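Local coordinates for protein phosphonomutase (Burkholderia cenocepacia J2315, PDB 4MG4) that belongs to the phosphoenolpyruvate phosphomutase family of TIM-barrel proteins, eight parallel strands closed into a barrel and surrounded by helices, at residues Glu106-Ser111 against Ala142-Ala147; Met110-Gly115 against Val153-Asn158. All blocks are in the same frame, centred on the assembly; numbering follows the deposited sequence. Where two conformers were deposited one is given.

How the contacts relate
From the N terminus, the chain reaches helix 101-113 after the third barrel strand, and both contacts start from this helix. The chain then runs on through the fourth strand, 118-122, and helix 134-150 to the fifth strand, 156-160. Contact 1 closes the shorter loop, from 106-111 to 142-147, helix against helix. Contact 2 closes a longer one, from 110-115 to 153-158, and the two loops overlap without either enclosing the other. Their centres lie about 8 Å apart. Arg145 of contact 1 probably hydrogen-bonds through NH2 to the backbone O of Tyr155 in contact 2, joining the outer helix to the approach to the fifth strand.

Contact 1. Residues Glu106-Ser111 against Ala142-Ala147; sequences ETIAMS and AAARQA
Ile108 overlaps Ala144 with the whole of its longer branch: CG1 lies 3.4 Å from Ala144 CB, tighter than ordinary van der Waals contact, and Ile108 CD1 reaches the same methyl at 3.8 Å. The shorter branch, Ile108 CG2, lies 3.7 Å from Ala144 O and 4.1 Å from Ala147 CB. Chi1 of -64° turns CG2 anti to the backbone N while CG1 lies beside that N, and the fork straddles two alanines about one turn apart in segment 142-147 of helix 134-150. Ala147 CB also lies 4.4 Å from the backbone N of Ala109. The partner presents alanines here, consistent with a distance of 8.4 Å between the axes of the short segments, which cross at -38°. No hydrogen bond joins them. Within segment 106-111 of helix 101-113, Ser111 OG donates to Ile108 O in the carbonyl plane, on a lone pair, over 2.7 Å. Beneath the pair, Ile108 rests on Cys119 and Ala144 on Leu121, both of strand 118-122, while Arg145, whose CB points away from the contact, forms salt bridges with Asp193 and Asp149. Neighbouring helices packed side by side over the strand that links them are characteristic of the TIM barrel's outer layer.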
ATOM      1  N   GLU A 106      -8.245   2.731 -26.275  1.00 15.98           N
ATOM      2  CA  GLU A 106      -9.019   3.375 -25.193  1.00 16.91           C
ATOM      3  C   GLU A 106      -8.234   3.307 -23.872  1.00 14.80           C
ATOM      4  O   GLU A 106      -8.139   4.256 -23.134  1.00 15.64           O
ATOM      5  CB  GLU A 106     -10.392   2.745 -25.020  1.00 19.44           C
ATOM      6  CG  GLU A 106     -11.218   3.330 -23.873  1.00 22.22           C
ATOM      7  CD  GLU A 106     -12.659   2.767 -23.799  1.00 27.63           C
ATOM      8  OE1 GLU A 106     -13.362   2.740 -24.811  1.00 30.37           O
ATOM      9  OE2 GLU A 106     -13.093   2.373 -22.699  1.00 31.22           O
ATOM     10  N   THR A 107      -7.667   2.171 -23.568  1.00 14.50           N
ATOM     11  CA  THR A 107      -6.868   2.016 -22.353  1.00 14.01           C
ATOM     12  C   THR A 107      -5.707   3.018 -22.307  1.00 13.04           C
ATOM     13  O   THR A 107      -5.440   3.667 -21.317  1.00 12.60           O
ATOM     14  CB  THR A 107      -6.367   0.567 -22.219  1.00 13.72           C
ATOM     15  OG1 THR A 107      -7.498  -0.310 -22.069  1.00 14.28           O
ATOM     16  CG2 THR A 107      -5.439   0.393 -21.008  1.00 14.00           C
ATOM     17  N   ILE A 108      -4.945   3.111 -23.400  1.00 13.75           N
ATOM     18  CA  ILE A 108      -3.849   4.046 -23.455  1.00 13.64           C
ATOM     19  C   ILE A 108      -4.353   5.477 -23.308  1.00 13.54           C
ATOM     20  O   ILE A 108      -3.796   6.291 -22.581  1.00 13.20           O
ATOM     21  CB  ILE A 108      -3.107   3.936 -24.805  1.00 14.63           C
ATOM     22  CG1 ILE A 108      -2.501   2.563 -24.890  1.00 18.27           C
ATOM     23  CG2 ILE A 108      -2.216   5.162 -25.082  1.00 13.97           C
ATOM     24  CD1 ILE A 108      -1.347   2.438 -24.095  1.00 16.60           C
ATOM     25  N   ALA A 109      -5.431   5.796 -23.997  1.00 13.71           N
ATOM     26  CA  ALA A 109      -6.002   7.128 -23.902  1.00 13.50           C
ATOM     27  C   ALA A 109      -6.411   7.423 -22.490  1.00 13.00           C
ATOM     28  O   ALA A 109      -6.215   8.535 -22.027  1.00 13.68           O
ATOM     29  CB  ALA A 109      -7.212   7.314 -24.852  1.00 13.81           C
ATOM     30  N   MET A 110      -6.976   6.451 -21.789  0.50 12.98           N
ATOM     31  CA  MET A 110      -7.309   6.653 -20.380  0.50 13.07           C
ATOM     32  C   MET A 110      -6.067   6.850 -19.493  0.50 13.15           C
ATOM     33  O   MET A 110      -6.098   7.644 -18.556  0.50 12.83           O
ATOM     34  CB  MET A 110      -8.181   5.526 -19.880  0.50 13.50           C
ATOM     35  CG  MET A 110      -9.432   5.507 -20.708  0.50 14.25           C
ATOM     36  SD  MET A 110     -10.637   6.683 -20.082  0.50 14.76           S
ATOM     37  CE  MET A 110     -10.372   8.401 -20.244  0.50 14.99           C
ATOM     38  N   SER A 111      -4.968   6.151 -19.800  1.00 12.89           N
ATOM     39  CA  SER A 111      -3.741   6.311 -19.030  1.00 12.61           C
ATOM     40  C   SER A 111      -3.219   7.721 -19.158  1.00 12.43           C
ATOM     41  O   SER A 111      -2.686   8.271 -18.209  1.00 13.13           O
ATOM     42  CB  SER A 111      -2.678   5.275 -19.420  1.00 12.89           C
ATOM     43  OG  SER A 111      -2.044   5.630 -20.662  1.00 14.27           O
ATOM     44  N   ALA A 142       0.217  -0.419 -32.410  1.00 11.78           N
ATOM     45  CA  ALA A 142      -0.125   0.647 -33.351  1.00 12.74           C
ATOM     46  C   ALA A 142      -1.329   1.424 -32.919  1.00 13.11           C
ATOM     47  O   ALA A 142      -1.349   2.655 -33.024  1.00 13.18           O
ATOM     48  CB  ALA A 142      -0.319   0.068 -34.745  1.00 13.68           C
ATOM     49  N   ALA A 143      -2.333   0.729 -32.394  1.00 13.33           N
ATOM     50  CA  ALA A 143      -3.540   1.424 -31.871  1.00 14.13           C
ATOM     51  C   ALA A 143      -3.175   2.344 -30.671  1.00 14.16           C
ATOM     52  O   ALA A 143      -3.696   3.466 -30.541  1.00 15.21           O
ATOM     53  CB  ALA A 143      -4.578   0.388 -31.478  1.00 15.10           C
ATOM     54  N   ALA A 144      -2.293   1.859 -29.813  1.00 13.64           N
ATOM     55  CA  ALA A 144      -1.783   2.633 -28.686  1.00 12.83           C
ATOM     56  C   ALA A 144      -1.040   3.900 -29.177  1.00 12.61           C
ATOM     57  O   ALA A 144      -1.194   4.979 -28.626  1.00 12.84           O
ATOM     58  CB  ALA A 144      -0.860   1.751 -27.802  1.00 12.57           C
ATOM     59  N   ARG A 145      -0.199   3.779 -30.177  1.00 12.60           N
ATOM     60  CA  ARG A 145       0.589   4.883 -30.725  1.00 13.42           C
ATOM     61  C   ARG A 145      -0.365   5.918 -31.286  1.00 14.61           C
ATOM     62  O   ARG A 145      -0.240   7.122 -31.051  1.00 15.59           O
ATOM     63  CB  ARG A 145       1.515   4.387 -31.832  1.00 12.88           C
ATOM     64  CG  ARG A 145       2.208   5.447 -32.667  1.00 13.70           C
ATOM     65  CD  ARG A 145       3.443   5.974 -31.966  1.00 13.98           C
ATOM     66  NE  ARG A 145       3.204   6.779 -30.786  1.00 13.11           N
ATOM     67  CZ  ARG A 145       3.951   6.732 -29.664  1.00 12.48           C
ATOM     68  NH1 ARG A 145       4.910   5.808 -29.489  1.00 12.01           N
ATOM     69  NH2 ARG A 145       3.695   7.585 -28.679  1.00 11.49           N
ATOM     70  N   GLN A 146      -1.366   5.416 -31.996  1.00 16.79           N
ATOM     71  CA  GLN A 146      -2.334   6.321 -32.586  1.00 19.05           C
ATOM     72  C   GLN A 146      -3.110   7.102 -31.532  1.00 18.16           C
ATOM     73  O   GLN A 146      -3.325   8.323 -31.706  1.00 18.80           O
ATOM     74  CB  GLN A 146      -3.216   5.569 -33.593  1.00 22.49           C
ATOM     75  CG  GLN A 146      -4.310   6.425 -34.177  1.00 27.92           C
ATOM     76  CD  GLN A 146      -5.140   5.631 -35.164  1.00 31.37           C
ATOM     77  OE1 GLN A 146      -5.808   4.638 -34.802  1.00 34.19           O
ATOM     78  NE2 GLN A 146      -5.077   6.026 -36.414  1.00 34.96           N
ATOM     79  N   ALA A 147      -3.518   6.442 -30.444  1.00 16.72           N
ATOM     80  CA  ALA A 147      -4.192   7.074 -29.367  1.00 16.35           C
ATOM     81  C   ALA A 147      -3.318   8.162 -28.728  1.00 16.35           C
ATOM     82  O   ALA A 147      -3.764   9.265 -28.443  1.00 15.48           O
ATOM     83  CB  ALA A 147      -4.625   6.050 -28.329  1.00 17.45           C
TER

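Contact 2. Residues Met110-Gly115 against Val153-Asn158; sequences MSIRAG and VDYFIN
Ile112 and Tyr155 form the close-packed part of this contact. Ile112 CG1 comes within 3.5 Å of Tyr155 CE1, and Ile112 CD1 lies over one face of the tyrosine ring in a CH-pi contact, 4.2 Å from the centroid and 22° off the normal, displaced toward the rim. The ring gets there because Tyr155 CG stands anti to the backbone N (chi1 -175°), extending it across to the helix. At its end Tyr155 OH donates to Ser111 OG over 2.7 Å; as that oxygen also has its bond within the helix, the tyrosine hydroxyl is tied through Ser111 to helix 101-113. This places the contact at the N-terminal end of the strands of a beta/alpha barrel, where Gly115 follows the helix in a Schellman motif and Tyr155 stands just before strand 156-160. Ala148 of helix 134-150 touches both Ile112 and Tyr155, adding to the packing on this buried side. The other side of the contact, formed by Ile112 and Val153, is partly exposed and fits less closely. Ile112 CD1 still meets Val153 CG2 at 3.7 Å, but Ile112 CG2 stays 4.1 Å from both Val153 methyls, CG1 and CG2.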
ATOM      1  N   MET A 110      -6.976   6.451 -21.789  0.50 12.98           N
ATOM      2  CA  MET A 110      -7.309   6.653 -20.380  0.50 13.07           C
ATOM      3  C   MET A 110      -6.067   6.850 -19.493  0.50 13.15           C
ATOM      4  O   MET A 110      -6.098   7.644 -18.556  0.50 12.83           O
ATOM      5  CB  MET A 110      -8.181   5.526 -19.880  0.50 13.50           C
ATOM      6  CG  MET A 110      -9.432   5.507 -20.708  0.50 14.25           C
ATOM      7  SD  MET A 110     -10.637   6.683 -20.082  0.50 14.76           S
ATOM      8  CE  MET A 110     -10.372   8.401 -20.244  0.50 14.99           C
ATOM      9  N   SER A 111      -4.968   6.151 -19.800  1.00 12.89           N
ATOM     10  CA  SER A 111      -3.741   6.311 -19.030  1.00 12.61           C
ATOM     11  C   SER A 111      -3.219   7.721 -19.158  1.00 12.43           C
ATOM     12  O   SER A 111      -2.686   8.271 -18.209  1.00 13.13           O
ATOM     13  CB  SER A 111      -2.678   5.275 -19.420  1.00 12.89           C
ATOM     14  OG  SER A 111      -2.044   5.630 -20.662  1.00 14.27           O
ATOM     15  N   ILE A 112      -3.375   8.320 -20.335  1.00 12.78           N
ATOM     16  CA  ILE A 112      -2.919   9.673 -20.620  1.00 13.33           C
ATOM     17  C   ILE A 112      -3.778  10.678 -19.842  1.00 13.57           C
ATOM     18  O   ILE A 112      -3.254  11.617 -19.206  1.00 14.02           O
ATOM     19  CB  ILE A 112      -2.951   9.937 -22.144  1.00 13.99           C
ATOM     20  CG1 ILE A 112      -1.802   9.132 -22.816  1.00 14.35           C
ATOM     21  CG2 ILE A 112      -2.772  11.395 -22.416  1.00 14.14           C
ATOM     22  CD1 ILE A 112      -1.887   9.005 -24.304  1.00 14.49           C
ATOM     23  N   ARG A 113      -5.094  10.444 -19.880  1.00 15.35           N
ATOM     24  CA  ARG A 113      -6.053  11.253 -19.099  1.00 15.81           C
ATOM     25  C   ARG A 113      -5.748  11.197 -17.591  1.00 15.34           C
ATOM     26  O   ARG A 113      -5.883  12.232 -16.891  1.00 16.57           O
ATOM     27  CB  ARG A 113      -7.494  10.832 -19.396  1.00 16.37           C
ATOM     28  CG  ARG A 113      -7.819  11.155 -20.820  1.00 18.13           C
ATOM     29  CD  ARG A 113      -9.073  10.443 -21.264  1.00 19.29           C
ATOM     30  NE  ARG A 113      -9.310  10.622 -22.680  1.00 19.06           N
ATOM     31  CZ  ARG A 113      -9.734   9.709 -23.531  1.00 19.64           C
ATOM     32  NH1 ARG A 113     -10.091   8.480 -23.174  1.00 20.63           N
ATOM     33  NH2 ARG A 113      -9.839  10.073 -24.814  1.00 22.61           N
ATOM     34  N   ALA A 114      -5.281  10.040 -17.114  1.00 14.19           N
ATOM     35  CA  ALA A 114      -4.861   9.818 -15.723  1.00 14.06           C
ATOM     36  C   ALA A 114      -3.496  10.451 -15.374  1.00 13.83           C
ATOM     37  O   ALA A 114      -3.175  10.589 -14.210  1.00 15.26           O
ATOM     38  CB  ALA A 114      -4.858   8.316 -15.430  1.00 14.48           C
ATOM     39  N   GLY A 115      -2.744  10.880 -16.383  1.00 13.44           N
ATOM     40  CA  GLY A 115      -1.529  11.646 -16.251  1.00 13.44           C
ATOM     41  C   GLY A 115      -0.240  10.865 -16.417  1.00 13.08           C
ATOM     42  O   GLY A 115       0.856  11.414 -16.135  1.00 13.94           O
ATOM     43  N   VAL A 153       0.428  14.069 -27.178  1.00 20.26           N
ATOM     44  CA  VAL A 153       1.345  13.982 -26.064  1.00 19.80           C
ATOM     45  C   VAL A 153       2.632  13.219 -26.422  1.00 19.65           C
ATOM     46  O   VAL A 153       2.611  12.341 -27.289  1.00 19.75           O
ATOM     47  CB  VAL A 153       0.707  13.308 -24.835  1.00 20.09           C
ATOM     48  CG1 VAL A 153      -0.381  14.186 -24.214  1.00 20.67           C
ATOM     49  CG2 VAL A 153       0.176  11.934 -25.147  1.00 20.41           C
ATOM     50  N   ASP A 154       3.699  13.550 -25.706  1.00 17.40           N
ATOM     51  CA  ASP A 154       5.020  12.850 -25.790  1.00 16.92           C
ATOM     52  C   ASP A 154       4.918  11.674 -24.808  1.00 15.08           C
ATOM     53  O   ASP A 154       4.936  11.851 -23.581  1.00 16.00           O
ATOM     54  CB  ASP A 154       6.107  13.820 -25.389  1.00 17.40           C
ATOM     55  CG  ASP A 154       7.498  13.345 -25.701  1.00 20.22           C
ATOM     56  OD1 ASP A 154       7.686  12.152 -25.933  1.00 18.20           O
ATOM     57  OD2 ASP A 154       8.416  14.221 -25.694  1.00 19.43           O
ATOM     58  N   TYR A 155       4.729  10.482 -25.366  1.00 13.09           N
ATOM     59  CA  TYR A 155       4.316   9.303 -24.584  1.00 11.66           C
ATOM     60  C   TYR A 155       5.120   8.101 -25.013  1.00 11.54           C
ATOM     61  O   TYR A 155       5.241   7.820 -26.217  1.00 12.20           O
ATOM     62  CB  TYR A 155       2.846   9.013 -24.835  1.00 12.13           C
ATOM     63  CG  TYR A 155       2.208   7.901 -24.015  1.00 11.11           C
ATOM     64  CD1 TYR A 155       1.606   8.151 -22.797  1.00 11.29           C
ATOM     65  CD2 TYR A 155       2.181   6.601 -24.468  1.00 11.39           C
ATOM     66  CE1 TYR A 155       0.968   7.118 -22.075  1.00 11.12           C
ATOM     67  CE2 TYR A 155       1.523   5.586 -23.783  1.00 11.21           C
ATOM     68  CZ  TYR A 155       0.926   5.846 -22.568  1.00 11.07           C
ATOM     69  OH  TYR A 155       0.260   4.870 -21.842  1.00 11.09           O
ATOM     70  N   PHE A 156       5.700   7.423 -24.035  1.00 10.28           N
ATOM     71  CA  PHE A 156       6.673   6.353 -24.292  1.00  9.99           C
ATOM     72  C   PHE A 156       5.987   4.979 -24.159  1.00  9.72           C
ATOM     73  O   PHE A 156       5.621   4.519 -23.041  1.00 10.26           O
ATOM     74  CB  PHE A 156       7.842   6.518 -23.342  1.00  9.86           C
ATOM     75  CG  PHE A 156       9.057   5.706 -23.693  1.00  9.67           C
ATOM     76  CD1 PHE A 156       9.095   4.325 -23.440  1.00 10.01           C
ATOM     77  CD2 PHE A 156      10.161   6.308 -24.232  1.00  9.76           C
ATOM     78  CE1 PHE A 156      10.216   3.562 -23.770  1.00 10.09           C
ATOM     79  CE2 PHE A 156      11.284   5.528 -24.572  1.00 10.09           C
ATOM     80  CZ  PHE A 156      11.298   4.177 -24.353  1.00  9.76           C
ATOM     81  N   ILE A 157       5.875   4.281 -25.285  1.00  9.27           N
ATOM     82  CA  ILE A 157       5.335   2.911 -25.317  1.00  9.30           C
ATOM     83  C   ILE A 157       6.482   1.936 -25.231  1.00  8.88           C
ATOM     84  O   ILE A 157       7.258   1.795 -26.164  1.00  8.49           O
ATOM     85  CB  ILE A 157       4.463   2.644 -26.588  1.00  9.99           C
ATOM     86  CG1 ILE A 157       3.261   3.616 -26.592  1.00 10.17           C
ATOM     87  CG2 ILE A 157       3.970   1.212 -26.604  1.00 10.29           C
ATOM     88  CD1 ILE A 157       2.477   3.578 -27.900  1.00 11.04           C
ATOM     89  N   ASN A 158       6.598   1.303 -24.076  1.00  8.73           N
ATOM     90  CA  ASN A 158       7.642   0.301 -23.829  1.00  8.35           C
ATOM     91  C   ASN A 158       6.975  -1.050 -24.120  1.00  8.62           C
ATOM     92  O   ASN A 158       6.156  -1.508 -23.364  1.00  8.65           O
ATOM     93  CB  ASN A 158       8.117   0.393 -22.385  1.00  8.46           C
ATOM     94  CG  ASN A 158       9.420  -0.340 -22.121  1.00  8.66           C
ATOM     95  OD1 ASN A 158      10.314  -0.387 -22.964  1.00  9.29           O
ATOM     96  ND2 ASN A 158       9.572  -0.822 -20.887  1.00  8.35           N
TER